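Local structure of D-alanyl-D-alanine carboxypeptidase (Streptococcus pneumoniae R6, 1XP4) at residues A[93-98]-A[197-202]; A[107-112]-A[142-147]; A[168-173]-A[249-254]. The protein probably trims the terminal D-alanine from the stem peptides of cell-wall precursors, as a serine D,D-carboxypeptidase of the S11 family acting in peptidoglycan synthesis. One frame throughout, in Å; residues are numbered along the deposited sequence.

In the fold
All three interactions belong to the D,D-carboxypeptidase part of the chain. Interactions 1 and 2 are neighbours, their centres about 16 Å apart, and they touch through the successive helices 93-103 and 106-117. Interaction 2 closes within the span of chain that interaction 1 brackets. The centre of interaction 3, where helix 170-183 packs on the five-stranded antiparallel sheet, lies about 19 Å from that of interaction 2 and about 28 Å from that of interaction 1; its segments alternate along the chain with those of interaction 1. Together the contacts sample the helical region and the sheet between which the predicted catalytic residues S41, K44 and S104 lie, with interaction 2 nearest to them.

Interaction 1 (A[93-98]-A[197-202]); sequences VEELLE and TFAGMT
F198 presents the edge of its ring to the first turn of helix 93-103, and this is the centre of the contact. The backbone O of E95 lies near the ring plane, 3.3 Å from F198 CE1, so a helix carbonyl faces the C-H rim of the phenyl group. Alongside it, E95 CB is 3.7 Å from F198 CE1, while the side chains of L96 and F198 cross obliquely, with L96 CD2 4.1 Å from F198 CZ. The phenyl group reaches the helix because CG is anti to the backbone N (chi1 -178°).

E95 also reaches the tip of the hairpin. Its extended chain leaves OE2 3.3 Å from A199 N and 3.5 Å from A199 CB, and its other oxygen, OE1, is hydrogen-bonded to the backbone N of T92 just before the helix, which fixes the carboxylate against the helix start. The hairpin has a two-residue turn, A199-G200, closed by the bond from F198 N to M201 O (2.8 Å), with a weak return bond from M201 N to F198 O.

One turn further on, E98 also points toward the hairpin, but its OE2 forms a salt bridge with K193. The ring of F198 stacks with Y91 of strand 90-92, and L96 also packs on helix 106-117, so the small two-stranded sheet 195-204 is joined to the helices beside it.

Interaction 2 (A[107-112]-A[142-147]); sequences SAAIAL and VNTTGL
T145 places its methyl group against one face of helix 106-117, and the closest packing of this buried contact gathers there. T145 CG2 lies 3.6 Å from I110 CG1 and 4.0 Å from A109 CB, filling the angle between two consecutive helix residues, and the I110 and T145 side chains cross obliquely. The torsions explain the fit: T145 OG1 sits in the crowded position between backbone N and carbonyl carbon (chi1 61°), which leaves CG2 to meet the helix while the hydroxyl stays with its own loop.

Away from this point the contact loosens. T144 OG1 comes no nearer than 4.1 Å to I110 CA, and its hydroxyl is instead hydrogen-bonded to E120. L147, partly exposed, turns toward the helix, yet its CD1 stays 5.5 Å from I110 CD1.

The loop keeps its shape through its own side chains. N143 OD1 accepts from G146 N over 3.0 Å in an Asx motif, with the donor above the carbonyl plane, 32° out of it. T145 OG1 accepts from L147 N over 3.2 Å in an ST turn whose N-H...O angle, 168°, is nearly straight. The two bonds brace G146 and L147, and with them the T145-G146 peptide.

That peptide matters for the active site. Its carbonyl, T145 O, accepts a hydrogen bond from K44 NZ, the predicted proton acceptor, which could help to orient the lysine, and T144 O is hydrogen-bonded to T47 OG1 on the same helix, 44-57. The loop thus lies between helices 44-57, 106-117 and 120-133, with T144 also packing on F123 and M127 of the last.

Interaction 3 (A[168-173]-A[249-254]); sequences LSAYDV and VVLNAD
The carboxylate of D172 and the phenol ring of Y171 are the flat groups of segment 168-173, and neither touches the strand. D172 OD2 offers its anti lone pair, the one away from OD1, to the backbone N of S169 at 3.2 Å. In return S169 OG, in the N-cap position, accepts from D172 N at 2.9 Å. This reciprocal pair is a capping box, and it starts helix 170-183. D138 OD1 lies close to D172 OD2, and two such acids might share a proton or raise each other's pKa. The Y171 ring packs on I18 and Q359, with a weak bond from its OH to Y361 O.

A170 and V173 give this first turn an apolar side that lies on the five-stranded antiparallel sheet, a helix-on-sheet arrangement as in the penicillin-recognising fold. V249 and L251, two residues apart on strand 244-253, both point toward the helix, whereas V250 between them points away.

A170 CB sits across both, 3.9 Å from V249 CG1 and 3.8 Å from L251 CD1. V173, one turn on, reaches L251 more loosely, its CG2 4.2 Å from L251 CD2. V236 of the adjacent strand 234-241 meets both V173 and V249, and I18 of strand 17-21, on the other side of 244-253, meets A170 and V249. V173 and V249 cross obliquely, each with CG1 anti to its backbone N, so that V173 CG1 and V249 CG1 meet at 3.8 Å.

Interaction 1 (A[93-98]-A[197-202])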
loop_
_atom_site.group_PDB
_atom_site.type_symbol
_atom_site.label_atom_id
_atom_site.label_comp_id
_atom_site.label_asym_id
_atom_site.label_seq_id
_atom_site.Cartn_x
_atom_site.Cartn_y
_atom_site.Cartn_z
ATOM N N VAL A 93 -3.453 -0.077 21.746
ATOM C CA VAL A 93 -3.377 0.429 20.384
ATOM C C VAL A 93 -3.038 -0.759 19.484
ATOM O O VAL A 93 -3.688 -0.990 18.466
ATOM C CB VAL A 93 -2.258 1.499 20.243
ATOM C CG1 VAL A 93 -1.879 1.678 18.777
ATOM C CG2 VAL A 93 -2.724 2.825 20.818
ATOM N N GLU A 94 -2.012 -1.506 19.873
ATOM C CA GLU A 94 -1.582 -2.672 19.120
ATOM C C GLU A 94 -2.732 -3.665 19.008
ATOM O O GLU A 94 -2.923 -4.298 17.971
ATOM C CB GLU A 94 -0.380 -3.334 19.809
ATOM C CG GLU A 94 0.149 -4.588 19.111
ATOM C CD GLU A 94 1.418 -5.145 19.754
ATOM O OE1 GLU A 94 1.392 -5.463 20.962
ATOM O OE2 GLU A 94 2.446 -5.270 19.052
ATOM N N GLU A 95 -3.508 -3.799 20.072
ATOM C CA GLU A 95 -4.618 -4.734 20.044
ATOM C C GLU A 95 -5.667 -4.316 19.020
ATOM O O GLU A 95 -6.138 -5.140 18.230
ATOM C CB GLU A 95 -5.231 -4.860 21.441
ATOM C CG GLU A 95 -4.241 -5.394 22.461
ATOM C CD GLU A 95 -4.884 -5.765 23.779
ATOM O OE1 GLU A 95 -5.430 -4.862 24.458
ATOM O OE2 GLU A 95 -4.840 -6.967 24.134
ATOM N N LEU A 96 -6.022 -3.037 19.024
ATOM C CA LEU A 96 -7.008 -2.531 18.075
ATOM C C LEU A 96 -6.455 -2.587 16.655
ATOM O O LEU A 96 -7.163 -2.932 15.709
ATOM C CB LEU A 96 -7.394 -1.101 18.434
ATOM C CG LEU A 96 -8.066 -0.960 19.796
ATOM C CD1 LEU A 96 -8.314 0.510 20.086
ATOM C CD2 LEU A 96 -9.371 -1.752 19.810
ATOM N N LEU A 97 -5.181 -2.248 16.513
ATOM C CA LEU A 97 -4.533 -2.277 15.214
ATOM C C LEU A 97 -4.629 -3.685 14.634
ATOM O O LEU A 97 -4.952 -3.874 13.461
ATOM C CB LEU A 97 -3.067 -1.891 15.361
ATOM C CG LEU A 97 -2.575 -0.739 14.496
ATOM C CD1 LEU A 97 -1.087 -0.547 14.756
ATOM C CD2 LEU A 97 -2.841 -1.031 13.029
ATOM N N GLU A 98 -4.340 -4.672 15.467
ATOM C CA GLU A 98 -4.393 -6.055 15.039
ATOM C C GLU A 98 -5.844 -6.397 14.701
ATOM O O GLU A 98 -6.119 -6.996 13.663
ATOM C CB GLU A 98 -3.864 -6.964 16.156
ATOM C CG GLU A 98 -3.285 -8.290 15.682
ATOM C CD GLU A 98 -1.851 -8.501 16.148
ATOM O OE1 GLU A 98 -1.020 -7.588 15.963
ATOM O OE2 GLU A 98 -1.548 -9.583 16.692
ATOM N N THR A 197 -4.196 -12.913 18.421
ATOM C CA THR A 197 -4.932 -12.880 19.672
ATOM C C THR A 197 -5.343 -11.460 20.011
ATOM O O THR A 197 -4.570 -10.522 19.825
ATOM C CB THR A 197 -4.092 -13.427 20.839
ATOM O OG1 THR A 197 -3.075 -14.308 20.343
ATOM C CG2 THR A 197 -4.978 -14.188 21.793
ATOM N N PHE A 198 -6.566 -11.307 20.506
ATOM C CA PHE A 198 -7.074 -9.997 20.885
ATOM C C PHE A 198 -7.486 -10.046 22.344
ATOM O O PHE A 198 -8.609 -10.432 22.672
ATOM C CB PHE A 198 -8.282 -9.607 20.040
ATOM C CG PHE A 198 -8.824 -8.246 20.364
ATOM C CD1 PHE A 198 -8.114 -7.102 20.010
ATOM C CD2 PHE A 198 -10.031 -8.105 21.038
ATOM C CE1 PHE A 198 -8.596 -5.834 20.320
ATOM C CE2 PHE A 198 -10.527 -6.844 21.354
ATOM C CZ PHE A 198 -9.805 -5.700 20.991
ATOM N N ALA A 199 -6.568 -9.661 23.217
ATOM C CA ALA A 199 -6.841 -9.663 24.643
ATOM C C ALA A 199 -7.418 -11.002 25.090
ATOM O O ALA A 199 -8.410 -11.039 25.817
ATOM C CB ALA A 199 -7.809 -8.538 24.985
ATOM N N GLY A 200 -6.807 -12.100 24.650
ATOM C CA GLY A 200 -7.295 -13.404 25.057
ATOM C C GLY A 200 -7.948 -14.268 23.993
ATOM O O GLY A 200 -7.477 -15.371 23.732
HETATM N N MSE A 201 -9.033 -13.799 23.383
HETATM C CA MSE A 201 -9.706 -14.591 22.356
HETATM C C MSE A 201 -8.897 -14.575 21.064
HETATM O O MSE A 201 -8.019 -13.729 20.879
HETATM C CB MSE A 201 -11.110 -14.051 22.083
HETATM C CG MSE A 201 -11.121 -12.769 21.279
HETATM SE SE MSE A 201 -12.895 -12.241 20.768
HETATM C CE MSE A 201 -13.208 -13.523 19.363
ATOM N N THR A 202 -9.196 -15.508 20.167
ATOM C CA THR A 202 -8.479 -15.584 18.900
ATOM C C THR A 202 -9.257 -14.924 17.756
ATOM O O THR A 202 -10.449 -15.180 17.575
ATOM C CB THR A 202 -8.196 -17.061 18.520
ATOM O OG1 THR A 202 -7.664 -17.744 19.656
ATOM C CG2 THR A 202 -7.186 -17.150 17.382
#

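Interaction 2 (A[107-112]-A[142-147])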
loop_
_atom_site.group_PDB
_atom_site.type_symbol
_atom_site.label_atom_id
_atom_site.label_comp_id
_atom_site.label_asym_id
_atom_site.label_seq_id
_atom_site.Cartn_x
_atom_site.Cartn_y
_atom_site.Cartn_z
ATOM N N SER A 107 -15.193 -1.210 15.381
ATOM C CA SER A 107 -15.035 -0.521 16.652
ATOM C C SER A 107 -13.563 -0.347 16.970
ATOM O O SER A 107 -13.186 0.549 17.720
ATOM C CB SER A 107 -15.739 -1.279 17.763
ATOM O OG SER A 107 -17.139 -1.094 17.635
ATOM N N ALA A 108 -12.727 -1.202 16.394
ATOM C CA ALA A 108 -11.288 -1.077 16.584
ATOM C C ALA A 108 -10.855 0.202 15.847
ATOM O O ALA A 108 -10.138 1.041 16.394
ATOM C CB ALA A 108 -10.572 -2.286 15.995
ATOM N N ALA A 109 -11.313 0.347 14.606
ATOM C CA ALA A 109 -10.983 1.515 13.797
ATOM C C ALA A 109 -11.458 2.801 14.460
ATOM O O ALA A 109 -10.667 3.722 14.687
ATOM C CB ALA A 109 -11.609 1.393 12.405
ATOM N N ILE A 110 -12.750 2.861 14.763
ATOM C CA ILE A 110 -13.325 4.039 15.387
ATOM C C ILE A 110 -12.571 4.403 16.656
ATOM O O ILE A 110 -12.136 5.545 16.827
ATOM C CB ILE A 110 -14.812 3.821 15.726
ATOM C CG1 ILE A 110 -15.594 3.521 14.444
ATOM C CG2 ILE A 110 -15.376 5.053 16.412
ATOM C CD1 ILE A 110 -17.065 3.242 14.666
ATOM N N ALA A 111 -12.406 3.430 17.543
ATOM C CA ALA A 111 -11.691 3.669 18.789
ATOM C C ALA A 111 -10.338 4.355 18.543
ATOM O O ALA A 111 -10.029 5.379 19.162
ATOM C CB ALA A 111 -11.492 2.353 19.537
ATOM N N LEU A 112 -9.532 3.795 17.646
ATOM C CA LEU A 112 -8.227 4.371 17.338
ATOM C C LEU A 112 -8.355 5.824 16.869
ATOM O O LEU A 112 -7.558 6.691 17.250
ATOM C CB LEU A 112 -7.537 3.538 16.256
ATOM C CG LEU A 112 -6.977 2.184 16.697
ATOM C CD1 LEU A 112 -6.602 1.343 15.482
ATOM C CD2 LEU A 112 -5.775 2.408 17.601
ATOM N N VAL A 142 -16.203 9.937 4.445
ATOM C CA VAL A 142 -17.147 10.374 5.457
ATOM C C VAL A 142 -16.932 9.645 6.788
ATOM O O VAL A 142 -17.356 10.132 7.841
ATOM C CB VAL A 142 -18.598 10.181 4.972
ATOM C CG1 VAL A 142 -18.857 11.112 3.799
ATOM C CG2 VAL A 142 -18.846 8.713 4.571
ATOM N N ASN A 143 -16.286 8.478 6.742
ATOM C CA ASN A 143 -16.003 7.731 7.963
ATOM C C ASN A 143 -14.683 6.992 7.899
ATOM O O ASN A 143 -14.065 6.889 6.840
ATOM C CB ASN A 143 -17.142 6.762 8.328
ATOM C CG ASN A 143 -17.598 5.903 7.165
ATOM O OD1 ASN A 143 -16.833 5.117 6.611
ATOM N ND2 ASN A 143 -18.864 6.042 6.800
ATOM N N THR A 144 -14.256 6.482 9.045
ATOM C CA THR A 144 -12.988 5.785 9.154
ATOM C C THR A 144 -13.070 4.289 8.979
ATOM O O THR A 144 -12.046 3.621 8.967
ATOM C CB THR A 144 -12.366 6.016 10.523
ATOM O OG1 THR A 144 -13.175 5.374 11.518
ATOM C CG2 THR A 144 -12.301 7.489 10.827
ATOM N N THR A 145 -14.274 3.754 8.846
ATOM C CA THR A 145 -14.436 2.309 8.733
ATOM C C THR A 145 -14.666 1.759 7.339
ATOM O O THR A 145 -14.050 0.773 6.950
ATOM C CB THR A 145 -15.580 1.826 9.635
ATOM O OG1 THR A 145 -16.799 2.452 9.225
ATOM C CG2 THR A 145 -15.311 2.201 11.082
ATOM N N GLY A 146 -15.555 2.388 6.585
ATOM C CA GLY A 146 -15.839 1.898 5.252
ATOM C C GLY A 146 -17.276 1.425 5.206
ATOM O O GLY A 146 -17.790 1.066 4.148
ATOM N N LEU A 147 -17.926 1.413 6.364
ATOM C CA LEU A 147 -19.325 1.013 6.445
ATOM C C LEU A 147 -20.166 2.075 5.730
ATOM O O LEU A 147 -19.672 3.147 5.360
ATOM C CB LEU A 147 -19.795 0.963 7.900
ATOM C CG LEU A 147 -19.140 0.084 8.953
ATOM C CD1 LEU A 147 -19.322 0.744 10.317
ATOM C CD2 LEU A 147 -19.753 -1.291 8.932
#

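Interaction 3 (A[168-173]-A[249-254])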
loop_
_atom_site.group_PDB
_atom_site.type_symbol
_atom_site.label_atom_id
_atom_site.label_comp_id
_atom_site.label_asym_id
_atom_site.label_seq_id
_atom_site.Cartn_x
_atom_site.Cartn_y
_atom_site.Cartn_z
ATOM N N LEU A 168 -13.081 5.739 -3.500
ATOM C CA LEU A 168 -11.725 5.909 -4.009
ATOM C C LEU A 168 -11.591 5.078 -5.268
ATOM O O LEU A 168 -12.258 4.051 -5.410
ATOM C CB LEU A 168 -10.676 5.435 -3.000
ATOM C CG LEU A 168 -10.143 6.451 -1.990
ATOM C CD1 LEU A 168 -10.960 6.424 -0.716
ATOM C CD2 LEU A 168 -8.701 6.111 -1.672
ATOM N N SER A 169 -10.740 5.512 -6.191
ATOM C CA SER A 169 -10.542 4.745 -7.414
ATOM C C SER A 169 -9.492 3.670 -7.116
ATOM O O SER A 169 -8.762 3.778 -6.128
ATOM C CB SER A 169 -10.072 5.659 -8.552
ATOM O OG SER A 169 -8.737 6.095 -8.365
ATOM N N ALA A 170 -9.424 2.628 -7.943
ATOM C CA ALA A 170 -8.441 1.575 -7.714
ATOM C C ALA A 170 -7.057 2.222 -7.763
ATOM O O ALA A 170 -6.153 1.855 -7.005
ATOM C CB ALA A 170 -8.568 0.487 -8.775
ATOM N N TYR A 171 -6.912 3.198 -8.656
ATOM C CA TYR A 171 -5.666 3.950 -8.816
ATOM C C TYR A 171 -5.345 4.605 -7.472
ATOM O O TYR A 171 -4.236 4.466 -6.943
ATOM C CB TYR A 171 -5.858 5.038 -9.874
ATOM C CG TYR A 171 -4.646 5.893 -10.164
ATOM C CD1 TYR A 171 -3.702 5.499 -11.112
ATOM C CD2 TYR A 171 -4.468 7.128 -9.531
ATOM C CE1 TYR A 171 -2.613 6.314 -11.431
ATOM C CE2 TYR A 171 -3.386 7.946 -9.842
ATOM C CZ TYR A 171 -2.465 7.532 -10.795
ATOM O OH TYR A 171 -1.400 8.340 -11.130
ATOM N N ASP A 172 -6.328 5.324 -6.931
ATOM C CA ASP A 172 -6.173 5.984 -5.647
ATOM C C ASP A 172 -5.777 4.979 -4.569
ATOM O O ASP A 172 -4.853 5.227 -3.788
ATOM C CB ASP A 172 -7.473 6.675 -5.239
ATOM C CG ASP A 172 -7.785 7.881 -6.097
ATOM O OD1 ASP A 172 -6.834 8.589 -6.487
ATOM O OD2 ASP A 172 -8.978 8.136 -6.365
ATOM N N VAL A 173 -6.473 3.844 -4.528
ATOM C CA VAL A 173 -6.178 2.814 -3.537
ATOM C C VAL A 173 -4.735 2.339 -3.657
ATOM O O VAL A 173 -4.047 2.179 -2.648
ATOM C CB VAL A 173 -7.119 1.613 -3.683
ATOM C CG1 VAL A 173 -6.796 0.577 -2.640
ATOM C CG2 VAL A 173 -8.558 2.066 -3.516
ATOM N N VAL A 249 -5.182 -4.351 -6.514
ATOM C CA VAL A 249 -6.448 -3.831 -6.075
ATOM C C VAL A 249 -7.556 -4.359 -6.974
ATOM O O VAL A 249 -7.647 -4.074 -8.141
ATOM C CB VAL A 249 -6.339 -2.323 -6.173
ATOM C CG1 VAL A 249 -7.589 -1.683 -5.633
ATOM C CG2 VAL A 249 -5.135 -1.834 -5.377
ATOM N N VAL A 250 -8.392 -5.250 -6.417
ATOM C CA VAL A 250 -9.543 -5.775 -7.144
ATOM C C VAL A 250 -10.826 -5.265 -6.431
ATOM O O VAL A 250 -11.156 -5.726 -5.358
ATOM C CB VAL A 250 -9.469 -7.319 -7.044
ATOM C CG1 VAL A 250 -10.850 -7.965 -7.239
ATOM C CG2 VAL A 250 -8.515 -7.937 -8.043
ATOM N N LEU A 251 -11.578 -4.288 -7.026
ATOM C CA LEU A 251 -12.802 -3.847 -6.297
ATOM C C LEU A 251 -14.079 -3.752 -7.112
ATOM O O LEU A 251 -14.704 -2.704 -7.192
ATOM C CB LEU A 251 -12.671 -2.461 -5.663
ATOM C CG LEU A 251 -11.363 -1.734 -5.877
ATOM C CD1 LEU A 251 -11.566 -0.382 -6.538
ATOM C CD2 LEU A 251 -10.711 -1.428 -4.548
ATOM N N ASN A 252 -14.402 -4.855 -7.776
ATOM C CA ASN A 252 -15.734 -5.325 -7.575
ATOM C C ASN A 252 -15.884 -6.668 -8.250
ATOM O O ASN A 252 -16.260 -6.778 -9.411
ATOM C CB ASN A 252 -16.669 -4.345 -8.226
ATOM C CG ASN A 252 -18.010 -4.546 -7.595
ATOM O OD1 ASN A 252 -18.810 -3.604 -7.465
ATOM N ND2 ASN A 252 -18.230 -5.759 -7.102
ATOM N N ALA A 253 -15.464 -7.750 -7.524
ATOM C CA ALA A 253 -15.211 -8.998 -8.174
ATOM C C ALA A 253 -16.523 -9.561 -8.544
ATOM O O ALA A 253 -17.471 -9.448 -7.804
ATOM C CB ALA A 253 -14.491 -9.948 -7.230
ATOM N N ASP A 254 -16.578 -10.155 -9.725
ATOM C CA ASP A 254 -17.925 -10.529 -10.063
ATOM C C ASP A 254 -18.314 -11.627 -9.154
ATOM O O ASP A 254 -17.503 -12.454 -8.752
ATOM C CB ASP A 254 -18.030 -10.998 -11.520
ATOM C CG ASP A 254 -17.645 -9.871 -12.461
ATOM O OD1 ASP A 254 -17.741 -8.724 -12.048
ATOM O OD2 ASP A 254 -17.150 -10.154 -13.538
#